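Local coordinates for hydrogenase expression/formation protein HypE (Desulfovibrio vulgaris subsp. vulgaris, PDB 2Z1U) that binds ATP and magnesium ions and probably uses the nucleotide in the maturation of hydrogenases, at residues A[20-25]-A[128-133]; A[61-66]-A[138-143]; A[160-165]-A[231-236]; A[225-230]-A[329-334]. One frame throughout, in Å; residues are numbered along the deposited sequence.

The four contacts fall into two pairs. Interactions 1 and 2, with centres about 18 Å apart, lie around the four-stranded sheet and share it through strands 124-133 and 141-151, which follow each other in the chain; their segments alternate along it. Interactions 3 and 4 come after both in sequence, alternate in the same way, lie about 13 Å apart between centres and use successive turns of helix 225-237 beside the seven-stranded sheet. Interactions 1 and 3 lie about 43 Å apart between centres, on opposite sides of the chain's centre. All four touch the second subunit, which helps build the ATP and magnesium site at interaction 1, so the site is built from both subunits, and nucleotide binding probably depends on the dimer.

Interaction 1: residues A[20-25]-A[128-133]; sequences HRLISD and GDTKVV. With MG (magnesium ion), chain B; ATP (adenosine-5'-triphosphate), chain D.
The apolar part is small: L22 CD1 meets T130 CG2 at 4.2 Å, and I23 CG1 lies over the imidazole part of adenine, 3.6 Å from ATP C8, with CD1 projecting past its C8 edge. Leucine and isoleucine suit a buried helix face that borders adenine.

Hydrogen bonds recognise the base and ribose. With CG2 anti to its backbone N, T130 offers its methyl to L22 and turns its hydroxyl to the base, OG1 donating to ATP N7 over 2.8 Å. G128, without a side chain beside the adenine, gives its backbone N to ATP O2' (2.9 Å).

The charged part serves the triphosphate. D129 OD1 binds magnesium at 2.1 Å, alongside one oxygen from each phosphate, a water and D56 of the second subunit. K131, bent at chi2 and chi4, brings NZ to the syn side of D129 OD2 (2.8 Å) and weakly to ATP O1G, so it probably steadies both acid and phosphate.

Helix 17-31 thus faces strand 124-133, an outer strand of the four-stranded sheet paired with strand 87-99, while L22 also packs against M104 and L107 of helix 104-121.

Interaction 2: residues A[61-66]-A[138-143]; sequences DPIFFP and CDKMFI
M141 N donates to D139 O over 2.7 Å, pulling the chain into a tight bend just as strand 141-151 begins. D139 is itself the centre of an inverse gamma turn, and the two bends present D139, K140 and M141 to segment 61-66. The D139 carboxylate has two cationic partners: K140 NZ reaches OD1 on its syn side at 3.2 Å, 18° out of the carboxylate plane, while OD2 forms a salt bridge with R341.

The apolar centre is I63. With its chi2 extended at -177°, the side chain reaches across so that CD1 lies 3.8 Å from K140 CD, the two chains crossing obliquely. The same I63 CD1 approaches M141 CB at 4.3 Å. Lysine suits this place because its methylene chain packs against isoleucine while its amino group serves the aspartate. The other branch, I63 CG2, sits 3.7 Å above one face of the F64 ring, toward its rim. M141 extends onward among I70, F96 and V110, where a flexible thioether fits between helices and sheet.

At the partly exposed end of the contact, D61 OD2 stands 4.4 Å from D139 OD2. Two like charges so near would probably raise each other's proton affinity, an effect that K140 and R341, both paired with D139, may partly offset.

Interaction 3: residues A[160-165]-A[231-236]; sequences DRARPG and NEIAGQ
D160 and Q236 meet through backbone and CB atoms more than through their polar ends. D160 CB lies 3.3 Å from Q236 O, and the neighbouring D160 CA makes a CA-H...O contact with that oxygen at 3.6 Å, bent to 126° at the hydrogen. The two side chains touch at their bases, CB of D160 to CB of Q236, 4.1 Å apart. D160 holds CG between its backbone N and carbonyl carbon (chi1 68°), which swings the carboxylate away from the helix; OD1 is hydrogen-bonded to S158 OG instead, as suits an acid on an exposed loop.

The apolar element is deeper. A162 CB rests 3.8 Å from I233 CG2, the branch that stands anti to the backbone N of I233. Alanine's single methyl lets the loop run close to the helix, and I233, which meets it with this CG2 branch, also packs on R219, as suits a branched apolar residue on a buried helix face. Among polar links just beyond the segments, A162 N is hydrogen-bonded to S237 OG, which ties the loop to the helix's last residue.

The loop runs alongside the last turns of helix 225-237 on its way to strand 167-170, and A162 and I233 both pack on V217 and I277, which belong to strands 217-219 (outermost) and 275-278 (next to it) of the seven-stranded sheet.

Interaction 4: residues A[225-230]-A[329-334]; sequences GLATTL and RLLSML
M333 lays its side chain across T228 at about a right angle. Its CB comes to 4.0 Å from T228 OG1, and CG passes that hydroxyl at 3.6 Å; CG is modelled too near T228 CG2 for that distance to be trusted. SD then runs alongside the same methyl, and CE ends 3.9 Å from T228 O, flanked by N231 and E232. As modelled, the chain is extended beyond CG (chi2 -171°) and methionine follows the helix surface, though the finer fit is uncertain.

Here, in the alpha-beta fold of the AIR synthase-related C-terminal domain, helix 225-237 packs against the loop that follows strand 328-330, an outer strand of the seven-stranded sheet. Deeper in, A227 CB touches L331 CB at 4.1 Å; the small alanine allows close approach, and leucine reaches on to V319 and M321 of strand 319-322. T228 OG1 is buried with no polar partner in the model. Beyond these residues lies the second subunit, whose G15 packs on T228, H20 on M333 and S14 on L334.

Interaction 1: residues A[20-25]-A[128-133]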
loop_
_atom_site.group_PDB
_atom_site.type_symbol
_atom_site.label_atom_id
_atom_site.label_comp_id
_atom_site.label_asym_id
_atom_site.label_seq_id
_atom_site.Cartn_x
_atom_site.Cartn_y
_atom_site.Cartn_z
ATOM N N HIS A 20 0.494 16.235 11.561
ATOM C CA HIS A 20 -0.963 16.260 11.630
ATOM C C HIS A 20 -1.542 17.418 10.809
ATOM O O HIS A 20 -2.597 17.275 10.192
ATOM C CB HIS A 20 -1.449 16.302 13.089
ATOM C CG HIS A 20 -1.093 15.077 13.876
ATOM N ND1 HIS A 20 0.065 14.976 14.618
ATOM C CD2 HIS A 20 -1.728 13.888 14.017
ATOM C CE1 HIS A 20 0.126 13.786 15.185
ATOM N NE2 HIS A 20 -0.954 13.109 14.845
ATOM N N ARG A 21 -0.840 18.550 10.794
ATOM C CA ARG A 21 -1.218 19.704 9.970
ATOM C C ARG A 21 -1.193 19.378 8.465
ATOM O O ARG A 21 -2.154 19.653 7.740
ATOM C CB ARG A 21 -0.294 20.882 10.286
ATOM C CG ARG A 21 -0.784 22.217 9.775
ATOM C CD ARG A 21 -0.251 23.416 10.602
ATOM N NE ARG A 21 1.205 23.424 10.814
ATOM C CZ ARG A 21 2.129 23.548 9.856
ATOM N NH1 ARG A 21 1.783 23.642 8.572
ATOM N NH2 ARG A 21 3.417 23.551 10.182
ATOM N N LEU A 22 -0.097 18.783 8.002
ATOM C CA LEU A 22 0.013 18.361 6.603
ATOM C C LEU A 22 -1.159 17.445 6.234
ATOM O O LEU A 22 -1.805 17.644 5.213
ATOM C CB LEU A 22 1.322 17.614 6.370
ATOM C CG LEU A 22 2.160 17.746 5.092
ATOM C CD1 LEU A 22 2.852 16.443 4.825
ATOM C CD2 LEU A 22 1.420 18.250 3.839
ATOM N N ILE A 23 -1.424 16.446 7.081
ATOM C CA ILE A 23 -2.501 15.484 6.848
ATOM C C ILE A 23 -3.866 16.184 6.754
ATOM O O ILE A 23 -4.586 15.982 5.782
ATOM C CB ILE A 23 -2.513 14.360 7.917
ATOM C CG1 ILE A 23 -1.299 13.444 7.740
ATOM C CG2 ILE A 23 -3.804 13.548 7.839
ATOM C CD1 ILE A 23 -1.089 12.469 8.920
ATOM N N SER A 24 -4.218 17.016 7.740
ATOM C CA SER A 24 -5.505 17.727 7.689
ATOM C C SER A 24 -5.599 18.794 6.606
ATOM O O SER A 24 -6.593 18.862 5.883
ATOM C CB SER A 24 -5.906 18.306 9.058
ATOM O OG SER A 24 -6.309 17.235 9.920
ATOM N N ASP A 25 -4.571 19.626 6.486
ATOM C CA ASP A 25 -4.658 20.807 5.624
ATOM C C ASP A 25 -4.415 20.508 4.151
ATOM O O ASP A 25 -4.842 21.272 3.293
ATOM C CB ASP A 25 -3.710 21.909 6.100
ATOM C CG ASP A 25 -4.046 22.425 7.497
ATOM O OD1 ASP A 25 -5.070 22.012 8.096
ATOM O OD2 ASP A 25 -3.267 23.253 8.001
ATOM N N GLY A 128 -4.515 6.515 4.798
ATOM C CA GLY A 128 -3.231 6.916 4.245
ATOM C C GLY A 128 -2.047 6.824 5.192
ATOM O O GLY A 128 -2.178 6.485 6.371
ATOM N N ASP A 129 -0.875 7.118 4.638
ATOM C CA ASP A 129 0.349 7.197 5.417
ATOM C C ASP A 129 1.279 8.167 4.727
ATOM O O ASP A 129 1.239 8.297 3.514
ATOM C CB ASP A 129 1.018 5.820 5.512
ATOM C CG ASP A 129 2.214 5.820 6.454
ATOM O OD1 ASP A 129 2.040 6.231 7.632
ATOM O OD2 ASP A 129 3.313 5.406 6.033
ATOM N N THR A 130 2.132 8.815 5.510
ATOM C CA THR A 130 3.059 9.810 5.016
ATOM C C THR A 130 4.378 9.612 5.763
ATOM O O THR A 130 4.474 9.845 6.981
ATOM C CB THR A 130 2.534 11.254 5.265
ATOM O OG1 THR A 130 1.174 11.352 4.805
ATOM C CG2 THR A 130 3.416 12.288 4.524
ATOM N N LYS A 131 5.387 9.172 5.021
ATOM C CA LYS A 131 6.727 9.005 5.552
ATOM C C LYS A 131 7.606 10.021 4.819
ATOM O O LYS A 131 7.536 10.143 3.599
ATOM C CB LYS A 131 7.239 7.559 5.337
ATOM C CG LYS A 131 6.560 6.421 6.167
ATOM C CD LYS A 131 6.595 6.702 7.693
ATOM C CE LYS A 131 6.217 5.526 8.586
ATOM N NZ LYS A 131 4.833 4.946 8.398
ATOM N N VAL A 132 8.402 10.767 5.577
ATOM C CA VAL A 132 9.391 11.681 5.007
ATOM C C VAL A 132 10.775 11.171 5.391
ATOM O O VAL A 132 11.087 11.044 6.574
ATOM C CB VAL A 132 9.203 13.143 5.506
ATOM C CG1 VAL A 132 10.204 14.085 4.816
ATOM C CG2 VAL A 132 7.769 13.629 5.256
ATOM N N VAL A 133 11.600 10.867 4.396
ATOM C CA VAL A 133 12.958 10.357 4.648
ATOM C C VAL A 133 14.021 11.456 4.406
ATOM O O VAL A 133 13.767 12.390 3.641
ATOM C CB VAL A 133 13.246 9.076 3.795
ATOM C CG1 VAL A 133 12.367 7.929 4.252
ATOM C CG2 VAL A 133 13.041 9.362 2.303
HETATM MG MG MG B . 0.951 5.494 9.291
HETATM P PG ATP D . 2.481 5.637 12.133
HETATM O O1G ATP D . 2.506 5.804 10.603
HETATM O O2G ATP D . 3.285 6.696 12.823
HETATM O O3G ATP D . 2.781 4.226 12.618
HETATM P PB ATP D . -0.427 5.480 12.186
HETATM O O1B ATP D . -0.174 4.725 10.865
HETATM O O2B ATP D . -1.275 4.813 13.226
HETATM O O3B ATP D . 1.009 5.951 12.717
HETATM P PA ATP D . -0.608 7.966 10.808
HETATM O O1A ATP D . 0.118 8.998 11.666
HETATM O O2A ATP D . 0.258 7.409 9.712
HETATM O O3A ATP D . -1.228 6.821 11.801
HETATM O "O5'" ATP D . -1.968 8.520 10.247
HETATM C "C5'" ATP D . -2.819 9.382 11.015
HETATM C "C4'" ATP D . -4.095 9.562 10.220
HETATM O "O4'" ATP D . -3.750 10.332 9.051
HETATM C "C3'" ATP D . -4.671 8.247 9.724
HETATM O "O3'" ATP D . -6.108 8.333 9.791
HETATM C "C2'" ATP D . -4.243 8.158 8.256
HETATM O "O2'" ATP D . -5.238 7.474 7.492
HETATM C "C1'" ATP D . -4.128 9.639 7.843
HETATM N N9 ATP D . -3.074 9.892 6.825
HETATM C C8 ATP D . -1.746 9.927 7.013
HETATM N N7 ATP D . -1.111 10.207 5.851
HETATM C C5 ATP D . -2.070 10.308 4.913
HETATM C C6 ATP D . -2.104 10.578 3.456
HETATM N N6 ATP D . -0.944 10.758 2.786
HETATM N N1 ATP D . -3.291 10.619 2.862
HETATM C C2 ATP D . -4.464 10.428 3.497
HETATM N N3 ATP D . -4.496 10.190 4.831
HETATM C C4 ATP D . -3.347 10.126 5.551
HETATM O O HOH W 1 -0.689 5.214 8.240
#

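Interaction 2: residues A[61-66]-A[138-143]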
loop_
_atom_site.group_PDB
_atom_site.type_symbol
_atom_site.label_atom_id
_atom_site.label_comp_id
_atom_site.label_asym_id
_atom_site.label_seq_id
_atom_site.Cartn_x
_atom_site.Cartn_y
_atom_site.Cartn_z
ATOM N N ASP A 61 9.577 8.526 -13.229
ATOM C CA ASP A 61 10.534 9.601 -13.368
ATOM C C ASP A 61 10.499 10.026 -14.823
ATOM O O ASP A 61 10.798 9.206 -15.697
ATOM C CB ASP A 61 11.926 9.113 -12.966
ATOM C CG ASP A 61 12.992 10.184 -13.117
ATOM O OD1 ASP A 61 14.094 9.835 -13.587
ATOM O OD2 ASP A 61 12.730 11.363 -12.788
ATOM N N PRO A 62 10.138 11.302 -15.106
ATOM C CA PRO A 62 9.829 12.400 -14.183
ATOM C C PRO A 62 8.437 12.304 -13.545
ATOM O O PRO A 62 7.608 11.496 -13.972
ATOM C CB PRO A 62 9.910 13.638 -15.083
ATOM C CG PRO A 62 9.502 13.141 -16.422
ATOM C CD PRO A 62 10.029 11.732 -16.517
ATOM N N ILE A 63 8.201 13.140 -12.538
ATOM C CA ILE A 63 6.958 13.123 -11.772
ATOM C C ILE A 63 5.821 13.679 -12.607
ATOM O O ILE A 63 4.693 13.190 -12.516
ATOM C CB ILE A 63 7.091 13.951 -10.459
ATOM C CG1 ILE A 63 8.117 13.315 -9.523
ATOM C CG2 ILE A 63 5.743 14.129 -9.770
ATOM C CD1 ILE A 63 8.240 14.037 -8.174
ATOM N N PHE A 64 6.136 14.704 -13.403
ATOM C CA PHE A 64 5.181 15.353 -14.306
ATOM C C PHE A 64 5.580 15.116 -15.765
ATOM O O PHE A 64 6.762 15.199 -16.117
ATOM C CB PHE A 64 5.072 16.866 -14.007
ATOM C CG PHE A 64 4.614 17.182 -12.586
ATOM C CD1 PHE A 64 3.266 17.107 -12.235
ATOM C CD2 PHE A 64 5.535 17.546 -11.607
ATOM C CE1 PHE A 64 2.839 17.361 -10.922
ATOM C CE2 PHE A 64 5.121 17.814 -10.290
ATOM C CZ PHE A 64 3.767 17.719 -9.950
ATOM N N PHE A 65 4.584 14.820 -16.601
ATOM C CA PHE A 65 4.782 14.529 -18.037
ATOM C C PHE A 65 3.500 14.896 -18.792
ATOM O O PHE A 65 2.460 15.054 -18.165
ATOM C CB PHE A 65 5.147 13.045 -18.252
ATOM C CG PHE A 65 4.408 12.090 -17.340
ATOM C CD1 PHE A 65 3.187 11.540 -17.727
ATOM C CD2 PHE A 65 4.930 11.745 -16.090
ATOM C CE1 PHE A 65 2.500 10.657 -16.884
ATOM C CE2 PHE A 65 4.245 10.875 -15.239
ATOM C CZ PHE A 65 3.026 10.330 -15.640
ATOM N N PRO A 66 3.571 15.096 -20.128
ATOM C CA PRO A 66 2.333 15.306 -20.881
ATOM C C PRO A 66 1.296 14.214 -20.609
ATOM O O PRO A 66 1.606 13.025 -20.728
ATOM C CB PRO A 66 2.809 15.253 -22.335
ATOM C CG PRO A 66 4.190 15.802 -22.265
ATOM C CD PRO A 66 4.754 15.215 -21.000
ATOM N N CYS A 138 15.539 8.867 -0.794
ATOM C CA CYS A 138 14.702 8.523 -1.949
ATOM C C CYS A 138 14.676 9.670 -2.952
ATOM O O CYS A 138 14.919 10.826 -2.588
ATOM C CB CYS A 138 13.272 8.121 -1.532
ATOM S SG CYS A 138 12.171 9.486 -1.126
ATOM N N ASP A 139 14.400 9.347 -4.213
ATOM C CA ASP A 139 14.338 10.358 -5.267
ATOM C C ASP A 139 12.982 11.063 -5.288
ATOM O O ASP A 139 12.063 10.643 -6.003
ATOM C CB ASP A 139 14.679 9.742 -6.634
ATOM C CG ASP A 139 14.707 10.767 -7.760
ATOM O OD1 ASP A 139 14.937 11.975 -7.516
ATOM O OD2 ASP A 139 14.496 10.347 -8.905
ATOM N N LYS A 140 12.867 12.114 -4.468
ATOM C CA LYS A 140 11.692 13.016 -4.416
ATOM C C LYS A 140 10.432 12.396 -3.811
ATOM O O LYS A 140 9.918 12.887 -2.800
ATOM C CB LYS A 140 11.341 13.611 -5.792
ATOM C CG LYS A 140 12.476 14.263 -6.561
ATOM C CD LYS A 140 11.935 14.959 -7.803
ATOM C CE LYS A 140 12.843 14.761 -9.002
ATOM N NZ LYS A 140 14.272 14.886 -8.668
ATOM N N MET A 141 9.921 11.331 -4.431
ATOM C CA MET A 141 8.590 10.845 -4.067
ATOM C C MET A 141 8.201 9.531 -4.712
ATOM O O MET A 141 8.263 9.388 -5.945
ATOM C CB MET A 141 7.566 11.907 -4.466
ATOM C CG MET A 141 6.115 11.534 -4.301
ATOM S SD MET A 141 5.180 12.907 -4.981
ATOM C CE MET A 141 3.567 12.249 -4.839
ATOM N N PHE A 142 7.762 8.594 -3.867
ATOM C CA PHE A 142 7.089 7.386 -4.318
ATOM C C PHE A 142 5.709 7.350 -3.682
ATOM O O PHE A 142 5.503 7.899 -2.595
ATOM C CB PHE A 142 7.866 6.119 -3.920
ATOM C CG PHE A 142 9.316 6.119 -4.354
ATOM C CD1 PHE A 142 10.313 5.732 -3.467
ATOM C CD2 PHE A 142 9.683 6.519 -5.637
ATOM C CE1 PHE A 142 11.644 5.733 -3.850
ATOM C CE2 PHE A 142 11.016 6.525 -6.032
ATOM C CZ PHE A 142 11.993 6.130 -5.138
ATOM N N ILE A 143 4.762 6.698 -4.350
ATOM C CA ILE A 143 3.424 6.547 -3.789
ATOM C C ILE A 143 3.017 5.096 -3.954
ATOM O O ILE A 143 3.168 4.523 -5.044
ATOM C CB ILE A 143 2.373 7.442 -4.525
ATOM C CG1 ILE A 143 2.859 8.886 -4.667
ATOM C CG2 ILE A 143 1.006 7.391 -3.816
ATOM C CD1 ILE A 143 1.911 9.793 -5.518
#

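Interaction 3: residues A[160-165]-A[231-236]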
loop_
_atom_site.group_PDB
_atom_site.type_symbol
_atom_site.label_atom_id
_atom_site.label_comp_id
_atom_site.label_asym_id
_atom_site.label_seq_id
_atom_site.Cartn_x
_atom_site.Cartn_y
_atom_site.Cartn_z
ATOM N N ASP A 160 -6.148 -17.031 -16.105
ATOM C CA ASP A 160 -6.211 -18.447 -16.481
ATOM C C ASP A 160 -7.484 -18.873 -17.227
ATOM O O ASP A 160 -7.712 -20.069 -17.441
ATOM C CB ASP A 160 -5.946 -19.346 -15.255
ATOM C CG ASP A 160 -7.055 -19.294 -14.212
ATOM O OD1 ASP A 160 -7.985 -18.460 -14.308
ATOM O OD2 ASP A 160 -6.984 -20.098 -13.264
ATOM N N ARG A 161 -8.294 -17.903 -17.653
ATOM C CA ARG A 161 -9.599 -18.211 -18.263
ATOM C C ARG A 161 -9.718 -18.002 -19.782
ATOM O O ARG A 161 -10.814 -18.170 -20.351
ATOM C CB ARG A 161 -10.713 -17.451 -17.515
ATOM C CG ARG A 161 -10.909 -17.912 -16.063
ATOM C CD ARG A 161 -12.224 -17.394 -15.443
ATOM N NE ARG A 161 -13.379 -17.873 -16.197
ATOM C CZ ARG A 161 -14.374 -17.115 -16.659
ATOM N NH1 ARG A 161 -14.406 -15.808 -16.417
ATOM N NH2 ARG A 161 -15.351 -17.685 -17.364
ATOM N N ALA A 162 -8.608 -17.660 -20.443
ATOM C CA ALA A 162 -8.586 -17.583 -21.905
ATOM C C ALA A 162 -8.741 -18.995 -22.465
ATOM O O ALA A 162 -8.051 -19.915 -22.029
ATOM C CB ALA A 162 -7.301 -16.955 -22.411
ATOM N N ARG A 163 -9.665 -19.165 -23.400
ATOM C CA ARG A 163 -9.950 -20.484 -23.954
ATOM C C ARG A 163 -9.951 -20.451 -25.492
ATOM O O ARG A 163 -10.168 -19.387 -26.083
ATOM C CB ARG A 163 -11.267 -21.026 -23.362
ATOM C CG ARG A 163 -12.556 -20.424 -23.950
ATOM C CD ARG A 163 -13.740 -21.413 -23.858
ATOM N NE ARG A 163 -14.913 -21.025 -24.656
ATOM C CZ ARG A 163 -16.101 -20.670 -24.154
ATOM N NH1 ARG A 163 -16.295 -20.645 -22.842
ATOM N NH2 ARG A 163 -17.108 -20.348 -24.965
ATOM N N PRO A 164 -9.660 -21.602 -26.152
ATOM C CA PRO A 164 -9.693 -21.690 -27.616
ATOM C C PRO A 164 -10.927 -21.045 -28.248
ATOM O O PRO A 164 -12.047 -21.275 -27.789
ATOM C CB PRO A 164 -9.684 -23.205 -27.883
ATOM C CG PRO A 164 -8.943 -23.776 -26.702
ATOM C CD PRO A 164 -9.221 -22.868 -25.529
ATOM N N GLY A 165 -10.707 -20.243 -29.288
ATOM C CA GLY A 165 -11.789 -19.551 -29.985
ATOM C C GLY A 165 -12.098 -18.146 -29.485
ATOM O O GLY A 165 -12.850 -17.414 -30.132
ATOM N N ASN A 231 1.785 -12.922 -22.967
ATOM C CA ASN A 231 2.575 -14.094 -22.548
ATOM C C ASN A 231 2.102 -14.611 -21.180
ATOM O O ASN A 231 2.026 -15.830 -20.959
ATOM C CB ASN A 231 4.052 -13.739 -22.465
ATOM C CG ASN A 231 4.765 -13.943 -23.758
ATOM O OD1 ASN A 231 4.930 -13.009 -24.539
ATOM N ND2 ASN A 231 5.167 -15.172 -24.017
ATOM N N GLU A 232 1.778 -13.675 -20.275
ATOM C CA GLU A 232 1.250 -14.030 -18.953
ATOM C C GLU A 232 -0.049 -14.797 -19.111
ATOM O O GLU A 232 -0.210 -15.880 -18.554
ATOM C CB GLU A 232 0.992 -12.788 -18.092
ATOM C CG GLU A 232 2.230 -12.014 -17.740
ATOM C CD GLU A 232 1.887 -10.764 -16.945
ATOM O OE1 GLU A 232 2.802 -10.175 -16.344
ATOM O OE2 GLU A 232 0.704 -10.410 -16.879
ATOM N N ILE A 233 -0.956 -14.244 -19.909
ATOM C CA ILE A 233 -2.267 -14.841 -20.108
ATOM C C ILE A 233 -2.119 -16.193 -20.822
ATOM O O ILE A 233 -2.674 -17.198 -20.372
ATOM C CB ILE A 233 -3.199 -13.895 -20.881
ATOM C CG1 ILE A 233 -3.534 -12.650 -20.034
ATOM C CG2 ILE A 233 -4.418 -14.652 -21.401
ATOM C CD1 ILE A 233 -3.937 -11.412 -20.864
ATOM N N ALA A 234 -1.375 -16.228 -21.924
ATOM C CA ALA A 234 -1.119 -17.504 -22.597
ATOM C C ALA A 234 -0.568 -18.570 -21.632
ATOM O O ALA A 234 -1.010 -19.722 -21.662
ATOM C CB ALA A 234 -0.204 -17.311 -23.806
ATOM N N GLY A 235 0.378 -18.180 -20.775
ATOM C CA GLY A 235 0.958 -19.079 -19.778
ATOM C C GLY A 235 -0.012 -19.548 -18.701
ATOM O O GLY A 235 -0.082 -20.740 -18.403
ATOM N N GLN A 236 -0.775 -18.617 -18.133
ATOM C CA GLN A 236 -1.773 -18.934 -17.103
ATOM C C GLN A 236 -2.901 -19.775 -17.684
ATOM O O GLN A 236 -3.437 -20.638 -17.003
ATOM C CB GLN A 236 -2.371 -17.658 -16.496
ATOM C CG GLN A 236 -1.411 -16.867 -15.613
ATOM C CD GLN A 236 -2.094 -15.764 -14.841
ATOM O OE1 GLN A 236 -2.276 -15.874 -13.632
ATOM N NE2 GLN A 236 -2.437 -14.684 -15.518
#

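Interaction 4: residues A[225-230]-A[329-334]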
loop_
_atom_site.group_PDB
_atom_site.type_symbol
_atom_site.label_atom_id
_atom_site.label_comp_id
_atom_site.label_asym_id
_atom_site.label_seq_id
_atom_site.Cartn_x
_atom_site.Cartn_y
_atom_site.Cartn_z
ATOM N N GLY A 225 4.495 -4.221 -21.372
ATOM C CA GLY A 225 3.618 -3.889 -22.499
ATOM C C GLY A 225 2.685 -5.013 -22.923
ATOM O O GLY A 225 2.513 -5.997 -22.198
ATOM N N LEU A 226 2.084 -4.856 -24.102
ATOM C CA LEU A 226 1.156 -5.836 -24.651
ATOM C C LEU A 226 1.791 -7.224 -24.728
ATOM O O LEU A 226 1.174 -8.227 -24.345
ATOM C CB LEU A 226 0.725 -5.411 -26.064
ATOM C CG LEU A 226 -0.196 -6.370 -26.838
ATOM C CD1 LEU A 226 -1.557 -6.509 -26.164
ATOM C CD2 LEU A 226 -0.365 -5.959 -28.317
ATOM N N ALA A 227 3.024 -7.272 -25.226
ATOM C CA ALA A 227 3.680 -8.561 -25.459
ATOM C C ALA A 227 3.840 -9.346 -24.157
ATOM O O ALA A 227 3.484 -10.517 -24.104
ATOM C CB ALA A 227 4.999 -8.375 -26.171
ATOM N N THR A 228 4.188 -8.727 -23.011
ATOM C CA THR A 228 4.432 -9.605 -21.897
ATOM C C THR A 228 3.109 -9.827 -21.085
ATOM O O THR A 228 2.946 -11.010 -20.588
ATOM C CB THR A 228 5.520 -9.127 -20.916
ATOM O OG1 THR A 228 6.779 -9.051 -21.598
ATOM C CG2 THR A 228 5.639 -10.091 -19.746
ATOM N N THR A 229 2.008 -9.003 -21.217
ATOM C CA THR A 229 0.707 -9.458 -20.674
ATOM C C THR A 229 0.065 -10.580 -21.485
ATOM O O THR A 229 -0.587 -11.438 -20.894
ATOM C CB THR A 229 -0.387 -8.348 -20.346
ATOM O OG1 THR A 229 -1.459 -8.425 -21.289
ATOM C CG2 THR A 229 0.182 -6.977 -20.306
ATOM N N LEU A 230 0.239 -10.589 -22.818
ATOM C CA LEU A 230 -0.245 -11.728 -23.616
ATOM C C LEU A 230 0.496 -13.028 -23.266
ATOM O O LEU A 230 -0.090 -14.114 -23.296
ATOM C CB LEU A 230 -0.162 -11.457 -25.128
ATOM C CG LEU A 230 -1.093 -10.352 -25.652
ATOM C CD1 LEU A 230 -0.842 -10.137 -27.134
ATOM C CD2 LEU A 230 -2.561 -10.654 -25.364
ATOM N N ARG A 329 6.429 -13.589 -36.117
ATOM C CA ARG A 329 7.353 -13.172 -35.078
ATOM C C ARG A 329 6.850 -13.705 -33.749
ATOM O O ARG A 329 5.690 -13.477 -33.358
ATOM C CB ARG A 329 7.501 -11.638 -35.050
ATOM C CG ARG A 329 7.703 -11.042 -33.668
ATOM C CD ARG A 329 8.894 -10.108 -33.593
ATOM N NE ARG A 329 8.502 -8.757 -33.939
ATOM C CZ ARG A 329 8.434 -7.724 -33.095
ATOM N NH1 ARG A 329 8.782 -7.832 -31.812
ATOM N NH2 ARG A 329 8.032 -6.555 -33.582
ATOM N N LEU A 330 7.725 -14.416 -33.048
ATOM C CA LEU A 330 7.441 -14.845 -31.682
ATOM C C LEU A 330 7.645 -13.650 -30.756
ATOM O O LEU A 330 8.716 -13.048 -30.753
ATOM C CB LEU A 330 8.358 -16.025 -31.306
ATOM C CG LEU A 330 8.174 -16.682 -29.938
ATOM C CD1 LEU A 330 6.784 -17.293 -29.759
ATOM C CD2 LEU A 330 9.273 -17.724 -29.696
ATOM N N LEU A 331 6.607 -13.289 -29.997
ATOM C CA LEU A 331 6.716 -12.228 -29.000
ATOM C C LEU A 331 7.024 -12.833 -27.634
ATOM O O LEU A 331 6.108 -13.186 -26.896
ATOM C CB LEU A 331 5.413 -11.400 -28.912
ATOM C CG LEU A 331 4.868 -10.660 -30.145
ATOM C CD1 LEU A 331 3.589 -9.836 -29.781
ATOM C CD2 LEU A 331 5.929 -9.765 -30.753
ATOM N N SER A 332 8.301 -12.937 -27.289
ATOM C CA SER A 332 8.697 -13.460 -25.979
ATOM C C SER A 332 8.851 -12.339 -24.964
ATOM O O SER A 332 8.856 -11.168 -25.333
ATOM C CB SER A 332 9.992 -14.267 -26.091
ATOM O OG SER A 332 9.850 -15.285 -27.062
ATOM N N MET A 333 8.950 -12.698 -23.683
ATOM C CA MET A 333 9.203 -11.765 -22.597
ATOM C C MET A 333 10.630 -11.177 -22.682
ATOM O O MET A 333 11.576 -11.840 -23.141
ATOM C CB MET A 333 8.962 -12.349 -21.229
ATOM C CG MET A 333 7.492 -12.472 -20.808
ATOM S SD MET A 333 7.297 -12.945 -19.056
ATOM C CE MET A 333 5.594 -13.483 -19.033
ATOM N N LEU A 334 10.762 -9.905 -22.168
ATOM C CA LEU A 334 11.928 -8.950 -22.241
ATOM C C LEU A 334 13.270 -9.617 -21.958
ATOM O O LEU A 334 13.695 -10.708 -22.340
ATOM C CB LEU A 334 11.675 -7.838 -21.221
ATOM C CG LEU A 334 10.415 -6.995 -21.433
ATOM C CD1 LEU A 334 10.173 -6.110 -20.220
ATOM C CD2 LEU A 334 10.559 -6.155 -22.691
#